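Local coordinates for protein lipase (Penicillium expansum, PDB 3G7N) that hydrolyses triacylglycerols and other acylglycerol lipids to release free fatty acids, acting as a secreted alkaline lipase of the alpha/beta-hydrolase superfamily, at residues T112-L117 with Q147-K152; N192-S195 with N200-H203; P9-A14 with A243-V248; R37-D40 with T45-F48. One frame throughout, in Å; residues are numbered along the deposited sequence.

Contact 1 (T112-L117 with Q147-K152); sequences TEVKAL and QNFPDK
The Phe149 ring meets the helix 112-117 obliquely, offering neither a clean face nor a clean edge to Val114 and Lys115. One of its faces is covered by CB of the preceding residue, Asn148, which lies over the plane toward the rim. The outer end of the ring makes the contact: CE2 comes to 3.5 Å from Val114 CG1, and CZ stands 3.9 Å from the backbone N of Lys115. With chi1 at 171°, Val114 holds CG1 opposite its own N, and this is the methyl that reaches the ring. Lys115 touches with the root of its chain, CB lying 4.1 Å from Phe149 CE1, while the extended remainder carries the ammonium away from Phe149. Phe149 is the first residue to leave helical backbone angles after helix 133-148, and it opens a type I turn closed by Lys152 N bonding to Phe149 O at 3.1 Å. Ile111 and Ile118 of helix 97-120 also touch Phe149, which places the ring against the side of that helix. Across the two segments the contact is therefore dispersive, burying 127 Å² in total; it joins the end of one helix to the flank of another, with no directional polar bond between them.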
loop_
_atom_site.group_PDB
_atom_site.type_symbol
_atom_site.label_atom_id
_atom_site.label_comp_id
_atom_site.label_asym_id
_atom_site.label_seq_id
_atom_site.Cartn_x
_atom_site.Cartn_y
_atom_site.Cartn_z
ATOM N N THR A 112 6.297 7.121 -15.402
ATOM C CA THR A 112 6.818 8.287 -16.119
ATOM C C THR A 112 7.104 9.456 -15.182
ATOM O O THR A 112 8.156 10.084 -15.255
ATOM C CB THR A 112 5.849 8.722 -17.233
ATOM O OG1 THR A 112 5.765 7.673 -18.208
ATOM C CG2 THR A 112 6.350 9.983 -17.937
ATOM N N GLU A 113 6.198 9.719 -14.250
ATOM C CA GLU A 113 6.393 10.827 -13.325
ATOM C C GLU A 113 7.499 10.513 -12.329
ATOM O O GLU A 113 8.340 11.375 -12.038
ATOM C CB GLU A 113 5.092 11.171 -12.595
ATOM C CG GLU A 113 5.250 12.278 -11.563
ATOM C CD GLU A 113 5.602 13.642 -12.157
ATOM O OE1 GLU A 113 5.528 13.819 -13.393
ATOM O OE2 GLU A 113 5.799 14.588 -11.367
ATOM N N VAL A 114 7.566 9.286 -11.841
ATOM C CA VAL A 114 8.657 8.923 -10.941
ATOM C C VAL A 114 10.018 9.093 -11.643
ATOM O O VAL A 114 10.976 9.606 -11.044
ATOM C CB VAL A 114 8.482 7.504 -10.360
ATOM C CG1 VAL A 114 9.743 7.057 -9.590
ATOM C CG2 VAL A 114 7.235 7.436 -9.474
ATOM N N LYS A 115 10.096 8.702 -12.913
ATOM C CA LYS A 115 11.346 8.838 -13.653
ATOM C C LYS A 115 11.735 10.300 -13.829
ATOM O O LYS A 115 12.896 10.668 -13.619
ATOM C CB LYS A 115 11.238 8.154 -15.009
ATOM C CG LYS A 115 12.563 8.026 -15.742
ATOM C CD LYS A 115 12.352 7.445 -17.133
ATOM C CE LYS A 115 13.690 7.145 -17.805
ATOM N NZ LYS A 115 13.542 6.286 -19.019
ATOM N N ALA A 116 10.750 11.162 -14.045
ATOM C CA ALA A 116 11.020 12.583 -14.125
ATOM C C ALA A 116 11.515 13.133 -12.783
ATOM O O ALA A 116 12.429 13.966 -12.733
ATOM C CB ALA A 116 9.776 13.329 -14.586
ATOM N N LEU A 117 10.924 12.677 -11.682
ATOM C CA LEU A 117 11.335 13.156 -10.373
ATOM C C LEU A 117 12.720 12.646 -9.995
ATOM O O LEU A 117 13.496 13.362 -9.361
ATOM C CB LEU A 117 10.291 12.803 -9.311
ATOM C CG LEU A 117 9.002 13.617 -9.399
ATOM C CD1 LEU A 117 7.920 12.989 -8.519
ATOM C CD2 LEU A 117 9.257 15.047 -8.982
ATOM N N GLN A 147 10.995 -3.113 -9.982
ATOM C CA GLN A 147 11.393 -3.648 -11.281
ATOM C C GLN A 147 11.815 -2.528 -12.231
ATOM O O GLN A 147 12.765 -2.695 -13.021
ATOM C CB GLN A 147 10.244 -4.440 -11.889
ATOM C CG GLN A 147 9.995 -5.767 -11.201
ATOM C CD GLN A 147 10.872 -6.863 -11.756
ATOM O OE1 GLN A 147 11.631 -7.497 -11.017
ATOM N NE2 GLN A 147 10.711 -7.144 -13.025
ATOM N N ASN A 148 11.133 -1.386 -12.179
ATOM C CA ASN A 148 11.476 -0.272 -13.060
ATOM C C ASN A 148 12.667 0.544 -12.588
ATOM O O ASN A 148 13.387 1.125 -13.411
ATOM C CB ASN A 148 10.277 0.643 -13.279
ATOM C CG ASN A 148 9.351 0.134 -14.374
ATOM O OD1 ASN A 148 9.581 0.396 -15.557
ATOM N ND2 ASN A 148 8.347 -0.669 -14.003
ATOM N N PHE A 149 12.919 0.557 -11.283
ATOM C CA PHE A 149 13.957 1.403 -10.690
ATOM C C PHE A 149 14.831 0.589 -9.727
ATOM O O PHE A 149 14.900 0.873 -8.536
ATOM C CB PHE A 149 13.326 2.625 -9.995
ATOM C CG PHE A 149 12.402 3.408 -10.880
ATOM C CD1 PHE A 149 12.901 4.139 -11.951
ATOM C CD2 PHE A 149 11.038 3.447 -10.634
ATOM C CE1 PHE A 149 12.070 4.837 -12.777
ATOM C CE2 PHE A 149 10.196 4.144 -11.466
ATOM C CZ PHE A 149 10.712 4.878 -12.518
ATOM N N PRO A 150 15.593 -0.384 -10.281
ATOM C CA PRO A 150 16.322 -1.322 -9.434
ATOM C C PRO A 150 17.537 -0.729 -8.698
ATOM O O PRO A 150 17.981 -1.290 -7.694
ATOM C CB PRO A 150 16.779 -2.405 -10.420
ATOM C CG PRO A 150 16.805 -1.731 -11.746
ATOM C CD PRO A 150 15.651 -0.762 -11.704
ATOM N N ASP A 151 17.934 0.481 -9.062
ATOM C CA ASP A 151 19.021 1.151 -8.355
ATOM C C ASP A 151 18.569 2.108 -7.255
ATOM O O ASP A 151 19.375 2.880 -6.738
ATOM C CB ASP A 151 19.929 1.876 -9.353
ATOM C CG ASP A 151 19.199 2.948 -10.132
ATOM O OD1 ASP A 151 17.949 2.978 -10.093
ATOM O OD2 ASP A 151 19.868 3.695 -10.886
ATOM N N LYS A 152 17.287 2.053 -6.877
ATOM C CA LYS A 152 16.773 2.955 -5.838
ATOM C C LYS A 152 16.340 2.161 -4.619
ATOM O O LYS A 152 15.637 1.146 -4.756
ATOM C CB LYS A 152 15.576 3.744 -6.366
ATOM C CG LYS A 152 15.901 4.656 -7.533
ATOM C CD LYS A 152 16.868 5.779 -7.154
ATOM C CE LYS A 152 17.390 6.472 -8.416
ATOM N NZ LYS A 152 18.173 7.678 -8.058
#

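Contact 2 (N192-S195 with N200-H203); sequences NMYS and NFKH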
loop_
_atom_site.group_PDB
_atom_site.type_symbol
_atom_site.label_atom_id
_atom_site.label_comp_id
_atom_site.label_asym_id
_atom_site.label_seq_id
_atom_site.Cartn_x
_atom_site.Cartn_y
_atom_site.Cartn_z
ATOM N N ASN A 192 -7.965 -10.408 6.120
ATOM C CA ASN A 192 -8.322 -11.840 6.211
ATOM C C ASN A 192 -9.158 -12.290 5.027
ATOM O O ASN A 192 -9.507 -13.470 4.919
ATOM C CB ASN A 192 -9.079 -12.089 7.522
ATOM C CG ASN A 192 -8.207 -11.829 8.724
ATOM O OD1 ASN A 192 -6.983 -12.034 8.668
ATOM N ND2 ASN A 192 -8.798 -11.365 9.812
ATOM N N MET A 193 -9.501 -11.374 4.137
ATOM C CA MET A 193 -10.220 -11.768 2.937
ATOM C C MET A 193 -9.357 -12.672 2.082
ATOM O O MET A 193 -8.136 -12.488 2.013
ATOM C CB MET A 193 -10.639 -10.553 2.138
ATOM C CG MET A 193 -11.702 -9.749 2.855
ATOM S SD MET A 193 -12.097 -8.154 2.101
ATOM C CE MET A 193 -13.027 -8.716 0.675
ATOM N N TYR A 194 -9.989 -13.678 1.481
ATOM C CA TYR A 194 -9.356 -14.523 0.463
ATOM C C TYR A 194 -8.360 -15.499 1.090
ATOM O O TYR A 194 -7.533 -16.078 0.378
ATOM C CB TYR A 194 -8.718 -13.703 -0.687
ATOM C CG TYR A 194 -9.595 -12.584 -1.195
ATOM C CD1 TYR A 194 -10.951 -12.781 -1.449
ATOM C CD2 TYR A 194 -9.080 -11.289 -1.356
ATOM C CE1 TYR A 194 -11.749 -11.742 -1.879
ATOM C CE2 TYR A 194 -9.865 -10.267 -1.838
ATOM C CZ TYR A 194 -11.214 -10.469 -2.000
ATOM O OH TYR A 194 -11.973 -9.443 -2.530
ATOM N N SER A 195 -8.433 -15.688 2.404
ATOM C CA SER A 195 -7.572 -16.623 3.121
ATOM C C SER A 195 -8.100 -18.055 3.163
ATOM O O SER A 195 -7.405 -18.958 3.604
ATOM C CB SER A 195 -7.329 -16.131 4.549
ATOM O OG SER A 195 -8.550 -16.016 5.251
ATOM N N ASN A 200 -7.459 -18.976 -1.367
ATOM C CA ASN A 200 -6.039 -19.223 -1.126
ATOM C C ASN A 200 -5.130 -18.143 -1.721
ATOM O O ASN A 200 -4.000 -18.437 -2.135
ATOM C CB ASN A 200 -5.656 -20.603 -1.683
ATOM C CG ASN A 200 -4.421 -21.184 -1.029
ATOM O OD1 ASN A 200 -4.229 -21.091 0.183
ATOM N ND2 ASN A 200 -3.590 -21.824 -1.833
ATOM N N PHE A 201 -5.531 -16.883 -1.601
ATOM C CA PHE A 201 -4.605 -15.784 -1.929
ATOM C C PHE A 201 -3.574 -15.595 -0.815
ATOM O O PHE A 201 -3.853 -15.835 0.356
ATOM C CB PHE A 201 -5.365 -14.466 -2.129
ATOM C CG PHE A 201 -6.219 -14.406 -3.369
ATOM C CD1 PHE A 201 -6.408 -15.516 -4.197
ATOM C CD2 PHE A 201 -6.873 -13.224 -3.692
ATOM C CE1 PHE A 201 -7.235 -15.425 -5.329
ATOM C CE2 PHE A 201 -7.651 -13.119 -4.819
ATOM C CZ PHE A 201 -7.934 -14.248 -5.575
ATOM N N LYS A 202 -2.424 -15.021 -1.188
ATOM C CA LYS A 202 -1.248 -14.984 -0.327
ATOM C C LYS A 202 -0.707 -13.572 -0.203
ATOM O O LYS A 202 -0.537 -12.868 -1.215
ATOM C CB LYS A 202 -0.159 -15.922 -0.864
ATOM C CG LYS A 202 -0.618 -17.383 -1.021
ATOM C CD LYS A 202 -0.979 -17.998 0.323
ATOM C CE LYS A 202 -1.315 -19.485 0.196
ATOM N NZ LYS A 202 -1.729 -20.046 1.521
ATOM N N HIS A 203 -0.404 -13.217 1.039
ATOM C CA HIS A 203 0.301 -11.983 1.372
ATOM C C HIS A 203 1.805 -12.146 1.185
ATOM O O HIS A 203 2.338 -13.269 1.264
ATOM C CB HIS A 203 0.051 -11.603 2.830
ATOM C CG HIS A 203 -1.308 -11.042 3.089
ATOM N ND1 HIS A 203 -1.710 -9.815 2.600
ATOM C CD2 HIS A 203 -2.299 -11.477 3.900
ATOM C CE1 HIS A 203 -2.897 -9.524 3.102
ATOM N NE2 HIS A 203 -3.270 -10.507 3.904
HETATM O O HOH W 1 -5.624 -21.037 2.646
#
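Tyr194 and Phe201 carry both the polar and the apolar part of this contact. Among backbone bonds, Phe201 N donates to Tyr194 O over 2.9 Å, at an N-H...O angle of 142°, approaching nearly in line with the carbonyl. The aromatic pair is oblique, neither stacked nor edge-to-face: the centroids are 5.2 Å apart and the planes are inclined by 50°. The closest apolar approach is at the base of the tyrosine, where CB lies 3.6 Å from Phe201 CD2. Phe201 CG lies anti to its carbonyl carbon (chi1 -70°), helping set CD2 there. Met193 CB sits over the centre of one face of the Tyr194 ring. Both segments belong to the long connection between strands 179-185 and 206-210 of the hydrolase sheet, and Asn192-Ser195 forms a type II turn there. The Tyr194 side chain is about 10 Å from that of the nucleophile Ser132, and it also touches Ile75 and Ile77. Side-chain hydrogen bonds brace each segment separately: Ser195 OG donates to Asn192 O at 2.7 Å, and Lys202 NZ to Asn200 OD1 at 3.0 Å, from above the amide carbonyl plane. A water lies 2.9 Å from Ser195 O and 2.8 Å from Asn200 OD1.

Contact 3 (P9-A14 with A243-V248); sequences PDLHRA and ASFGVV
The side chain and carbonyl of Phe245 and the side chain of Val247 meet Leu11 and His12 on helix 8-23. Ser244 opens a type I' turn that ends at Val247; Ser244 N bonds to Val247 O and Val247 N to Ser244 O, both at 2.9 Å. The Ser244 hydroxyl is hydrogen-bonded to Asn160 OD1. Phe245 follows with its side chain directed at the helix. Leu11 CB lies over one face of the ring, 3.7 Å from the centroid and 14° off the normal, a CH-pi contact, while Leu11 CD1 reaches farther out to Phe245 CE1 at 3.7 Å. The carbonyl of the same residue takes the polar bond: His12 ND1 donates to Phe245 O over 2.8 Å, with an N-H...O angle of 175° and the oxygen in the imidazole plane. Because a carbonyl oxygen can only accept, this straight in-plane bond places a proton on ND1. For His12, chi1 of -179° sends the ring out to the turn, and the rotation about the next bond points ND1 at the carbonyl. The unit is a tight two-residue beta hairpin between strands 243-244 and 247-248, shortly after the charge-relay His241, and it packs on the N-terminal helix beside the central sheet, where Leu11 also touches Asn157 and Tyr208. Gly246 is next in the turn, at a positive-phi position that suits glycine. Val247 then directs CG2 at the imidazole, 3.6 Å from His12 CE1, the two side chains meeting at about a right angle. Farther along the helix, Val247 also rests on Ala15, Lys16 and Ser19.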
loop_
_atom_site.group_PDB
_atom_site.type_symbol
_atom_site.label_atom_id
_atom_site.label_comp_id
_atom_site.label_asym_id
_atom_site.label_seq_id
_atom_site.Cartn_x
_atom_site.Cartn_y
_atom_site.Cartn_z
ATOM N N PRO A 9 6.133 5.429 14.331
ATOM C CA PRO A 9 6.127 6.746 13.699
ATOM C C PRO A 9 6.041 6.705 12.166
ATOM O O PRO A 9 5.283 7.484 11.589
ATOM C CB PRO A 9 7.446 7.371 14.168
ATOM C CG PRO A 9 7.667 6.734 15.519
ATOM C CD PRO A 9 7.188 5.309 15.357
ATOM N N ASP A 10 6.734 5.765 11.540
ATOM C CA ASP A 10 6.676 5.720 10.078
ATOM C C ASP A 10 5.303 5.234 9.600
ATOM O O ASP A 10 4.809 5.652 8.562
ATOM C CB ASP A 10 7.799 4.872 9.472
ATOM C CG ASP A 10 9.153 5.553 9.543
ATOM O OD1 ASP A 10 9.185 6.767 9.830
ATOM O OD2 ASP A 10 10.158 4.890 9.213
ATOM N N LEU A 11 4.685 4.328 10.341
ATOM C CA LEU A 11 3.392 3.793 9.929
ATOM C C LEU A 11 2.288 4.814 10.187
ATOM O O LEU A 11 1.328 4.918 9.410
ATOM C CB LEU A 11 3.116 2.468 10.635
ATOM C CG LEU A 11 3.997 1.318 10.152
ATOM C CD1 LEU A 11 3.997 0.177 11.164
ATOM C CD2 LEU A 11 3.581 0.846 8.762
ATOM N N HIS A 12 2.432 5.595 11.252
ATOM C CA HIS A 12 1.542 6.700 11.537
ATOM C C HIS A 12 1.591 7.750 10.415
ATOM O O HIS A 12 0.568 8.212 9.939
ATOM C CB HIS A 12 1.891 7.322 12.913
ATOM C CG HIS A 12 1.011 8.457 13.312
ATOM N ND1 HIS A 12 -0.297 8.287 13.714
ATOM C CD2 HIS A 12 1.285 9.774 13.491
ATOM C CE1 HIS A 12 -0.797 9.447 14.097
ATOM N NE2 HIS A 12 0.123 10.376 13.913
ATOM N N ARG A 13 2.802 8.073 9.958
ATOM C CA ARG A 13 2.961 8.947 8.797
ATOM C C ARG A 13 2.293 8.352 7.555
ATOM O O ARG A 13 1.612 9.052 6.833
ATOM C CB ARG A 13 4.436 9.266 8.527
ATOM C CG ARG A 13 4.645 10.038 7.228
ATOM C CD ARG A 13 6.116 10.421 7.025
ATOM N NE ARG A 13 6.369 10.996 5.706
ATOM C CZ ARG A 13 6.669 10.289 4.622
ATOM N NH1 ARG A 13 6.727 8.969 4.663
ATOM N NH2 ARG A 13 6.897 10.928 3.479
ATOM N N ALA A 14 2.508 7.066 7.326
ATOM C CA ALA A 14 1.903 6.403 6.185
ATOM C C ALA A 14 0.376 6.535 6.239
ATOM O O ALA A 14 -0.271 6.720 5.214
ATOM C CB ALA A 14 2.312 4.951 6.145
ATOM N N ALA A 243 -9.538 2.868 10.275
ATOM C CA ALA A 243 -8.407 3.484 10.976
ATOM C C ALA A 243 -7.144 2.676 10.760
ATOM O O ALA A 243 -7.178 1.459 10.608
ATOM C CB ALA A 243 -8.710 3.617 12.478
ATOM N N SER A 244 -6.011 3.366 10.845
ATOM C CA SER A 244 -4.716 2.690 10.839
ATOM C C SER A 244 -3.709 3.503 11.639
ATOM O O SER A 244 -3.624 4.711 11.478
ATOM C CB SER A 244 -4.214 2.555 9.399
ATOM O OG SER A 244 -3.274 1.494 9.312
ATOM N N PHE A 245 -3.022 2.840 12.571
ATOM C CA PHE A 245 -1.977 3.494 13.376
ATOM C C PHE A 245 -2.414 4.842 13.913
ATOM O O PHE A 245 -1.657 5.813 13.884
ATOM C CB PHE A 245 -0.646 3.541 12.626
ATOM C CG PHE A 245 -0.127 2.187 12.294
ATOM C CD1 PHE A 245 0.546 1.431 13.250
ATOM C CD2 PHE A 245 -0.580 1.560 11.144
ATOM C CE1 PHE A 245 0.783 0.062 13.033
ATOM C CE2 PHE A 245 -0.344 0.235 10.923
ATOM C CZ PHE A 245 0.279 -0.540 11.885
ATOM N N GLY A 246 -3.620 4.877 14.456
ATOM C CA GLY A 246 -4.082 6.038 15.201
ATOM C C GLY A 246 -4.754 7.095 14.337
ATOM O O GLY A 246 -5.191 8.124 14.843
ATOM N N VAL A 247 -4.880 6.831 13.036
ATOM C CA VAL A 247 -5.484 7.791 12.108
ATOM C C VAL A 247 -6.776 7.226 11.537
ATOM O O VAL A 247 -6.761 6.174 10.883
ATOM C CB VAL A 247 -4.525 8.085 10.936
ATOM C CG1 VAL A 247 -5.173 9.062 9.963
ATOM C CG2 VAL A 247 -3.163 8.593 11.458
ATOM N N VAL A 248 -7.885 7.929 11.732
ATOM C CA VAL A 248 -9.134 7.581 11.072
ATOM C C VAL A 248 -9.159 8.256 9.710
ATOM O O VAL A 248 -8.913 9.458 9.590
ATOM C CB VAL A 248 -10.350 8.051 11.909
ATOM C CG1 VAL A 248 -11.657 7.874 11.155
ATOM C CG2 VAL A 248 -10.370 7.345 13.279
#

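Contact 4 (R37-D40 with T45-F48); sequences RIYD and TNGF
Strands 37-40 and 45-48 run antiparallel, their short axes 4.6 Å apart at closest approach and their directions 176° apart. Ile38 with Gly47 and Asp40 with Thr45 are the hydrogen-bonded pairs; Arg37 with Phe48 and Tyr39 with Asn46 are non-hydrogen-bonded ones. Ile38 N donates to Gly47 O at 2.9 Å, and Gly47 N returns a bond to Ile38 O at 3.0 Å. At the other pair Asp40 N reaches Thr45 O at 2.7 Å, and Thr45 N reaches Asp40 O at 2.8 Å. Two CA-H...O contacts fill the intervals, Asn46 CA to Ile38 O and Tyr39 CA to Thr45 O.

On the face bearing Arg37, Tyr39, Asn46 and Phe48, the Arg37 and Phe48 side chains lie side by side and point the same way, with guanidinium and ring planes 51° apart. Phe48 CE1 lies above one face of the guanidinium, toward its rim, and 3.6 Å from Arg37 NH2. A bend at chi3 (82°) turns the arginine's end there, and NH1 is bonded to Cys25 O. On the other face, Asp40 CB and Thr45 CB are 3.9 Å apart, while Asp40 OD2 and Thr45 OG1 both bond to Thr43 OG1 in the connecting turn. Ile38 on this face packs against Val106 and Ile110 of helix 97-120, and Thr45 against Pro102. Strand 45-52 continues the ladder toward strand 57-62 through backbone bonds of Asn46 with Arg63 and Phe48 with Ile61. This is a regular antiparallel beta hairpin, here forming the N-terminal antiparallel part of the mixed alpha/beta-hydrolase sheet.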
loop_
_atom_site.group_PDB
_atom_site.type_symbol
_atom_site.label_atom_id
_atom_site.label_comp_id
_atom_site.label_asym_id
_atom_site.label_seq_id
_atom_site.Cartn_x
_atom_site.Cartn_y
_atom_site.Cartn_z
ATOM N N ARG A 37 -1.272 14.477 -10.155
ATOM C CA ARG A 37 -2.468 13.839 -9.605
ATOM C C ARG A 37 -2.978 12.786 -10.560
ATOM O O ARG A 37 -3.207 13.074 -11.732
ATOM C CB ARG A 37 -3.515 14.906 -9.285
ATOM C CG ARG A 37 -2.940 15.968 -8.316
ATOM C CD ARG A 37 -3.862 17.151 -8.064
ATOM N NE ARG A 37 -4.868 16.843 -7.059
ATOM C CZ ARG A 37 -4.666 16.957 -5.746
ATOM N NH1 ARG A 37 -3.526 17.453 -5.289
ATOM N NH2 ARG A 37 -5.658 16.706 -4.910
ATOM N N ILE A 38 -2.972 11.545 -10.072
ATOM C CA ILE A 38 -3.288 10.326 -10.815
ATOM C C ILE A 38 -4.798 10.047 -10.746
ATOM O O ILE A 38 -5.396 10.090 -9.673
ATOM C CB ILE A 38 -2.554 9.116 -10.177
ATOM C CG1 ILE A 38 -1.039 9.362 -10.101
ATOM C CG2 ILE A 38 -2.884 7.832 -10.935
ATOM C CD1 ILE A 38 -0.356 9.538 -11.460
ATOM N N TYR A 39 -5.431 9.874 -11.905
ATOM C CA TYR A 39 -6.879 9.658 -11.926
ATOM C C TYR A 39 -7.273 8.717 -13.070
ATOM O O TYR A 39 -6.697 8.803 -14.159
ATOM C CB TYR A 39 -7.591 11.011 -12.045
ATOM C CG TYR A 39 -9.098 10.957 -11.958
ATOM C CD1 TYR A 39 -9.738 10.215 -10.969
ATOM C CD2 TYR A 39 -9.882 11.736 -12.800
ATOM C CE1 TYR A 39 -11.120 10.129 -10.921
ATOM C CE2 TYR A 39 -11.263 11.679 -12.746
ATOM C CZ TYR A 39 -11.877 10.889 -11.793
ATOM O OH TYR A 39 -13.251 10.878 -11.709
ATOM N N ASP A 40 -7.983 7.645 -12.719
ATOM C CA ASP A 40 -8.722 6.833 -13.705
ATOM C C ASP A 40 -10.205 6.674 -13.333
ATOM O O ASP A 40 -10.549 6.058 -12.329
ATOM C CB ASP A 40 -8.069 5.448 -13.871
ATOM C CG ASP A 40 -8.658 4.662 -15.038
ATOM O OD1 ASP A 40 -8.586 5.160 -16.179
ATOM O OD2 ASP A 40 -9.327 3.641 -14.780
ATOM N N THR A 45 -9.669 4.964 -9.894
ATOM C CA THR A 45 -8.313 4.904 -9.312
ATOM C C THR A 45 -7.794 6.322 -9.154
ATOM O O THR A 45 -7.832 7.100 -10.102
ATOM C CB THR A 45 -7.325 4.152 -10.239
ATOM O OG1 THR A 45 -7.827 2.839 -10.527
ATOM C CG2 THR A 45 -5.949 4.021 -9.565
ATOM N N ASN A 46 -7.390 6.669 -7.944
ATOM C CA ASN A 46 -6.929 8.008 -7.658
ATOM C C ASN A 46 -5.661 7.898 -6.846
ATOM O O ASN A 46 -5.500 6.985 -6.041
ATOM C CB ASN A 46 -7.991 8.758 -6.850
ATOM C CG ASN A 46 -9.161 9.199 -7.695
ATOM O OD1 ASN A 46 -9.203 10.341 -8.161
ATOM N ND2 ASN A 46 -10.150 8.322 -7.848
ATOM N N GLY A 47 -4.777 8.865 -7.012
ATOM C CA GLY A 47 -3.635 8.946 -6.117
ATOM C C GLY A 47 -2.801 10.154 -6.455
ATOM O O GLY A 47 -3.244 11.023 -7.211
ATOM N N PHE A 48 -1.582 10.172 -5.924
ATOM C CA PHE A 48 -0.699 11.333 -6.009
ATOM C C PHE A 48 0.681 10.786 -6.270
ATOM O O PHE A 48 1.085 9.801 -5.651
ATOM C CB PHE A 48 -0.559 12.023 -4.630
ATOM C CG PHE A 48 -1.830 12.472 -3.997
ATOM C CD1 PHE A 48 -2.793 13.140 -4.739
ATOM C CD2 PHE A 48 -1.927 12.490 -2.601
ATOM C CE1 PHE A 48 -3.887 13.722 -4.113
ATOM C CE2 PHE A 48 -3.009 13.092 -1.969
ATOM C CZ PHE A 48 -3.998 13.691 -2.732
#

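In the fold
Along the chain contact 4 comes first, then contact 1, then contact 2, and contact 3 spans all by bringing helix 8-23 to the hairpin 243-248 near the C-terminus. Contacts 1 and 4 are neighbours, with centres 18 Å and nearest atoms about 6 Å apart; they share helix 97-120, which packs on strands 32-40 and 45-52. Contacts 1 and 2 lie on opposite sides of the chain's centre, 30 Å between centres. Contact 3 is 23 Å from contact 2 and 21 Å from contact 4, centre to centre. Contacts 1 and 4 lie away from the catalytic residues; the Tyr194 side chain is about 10 Å from Ser132's and Phe245's about 9 Å from Asp188's, second shell or beyond.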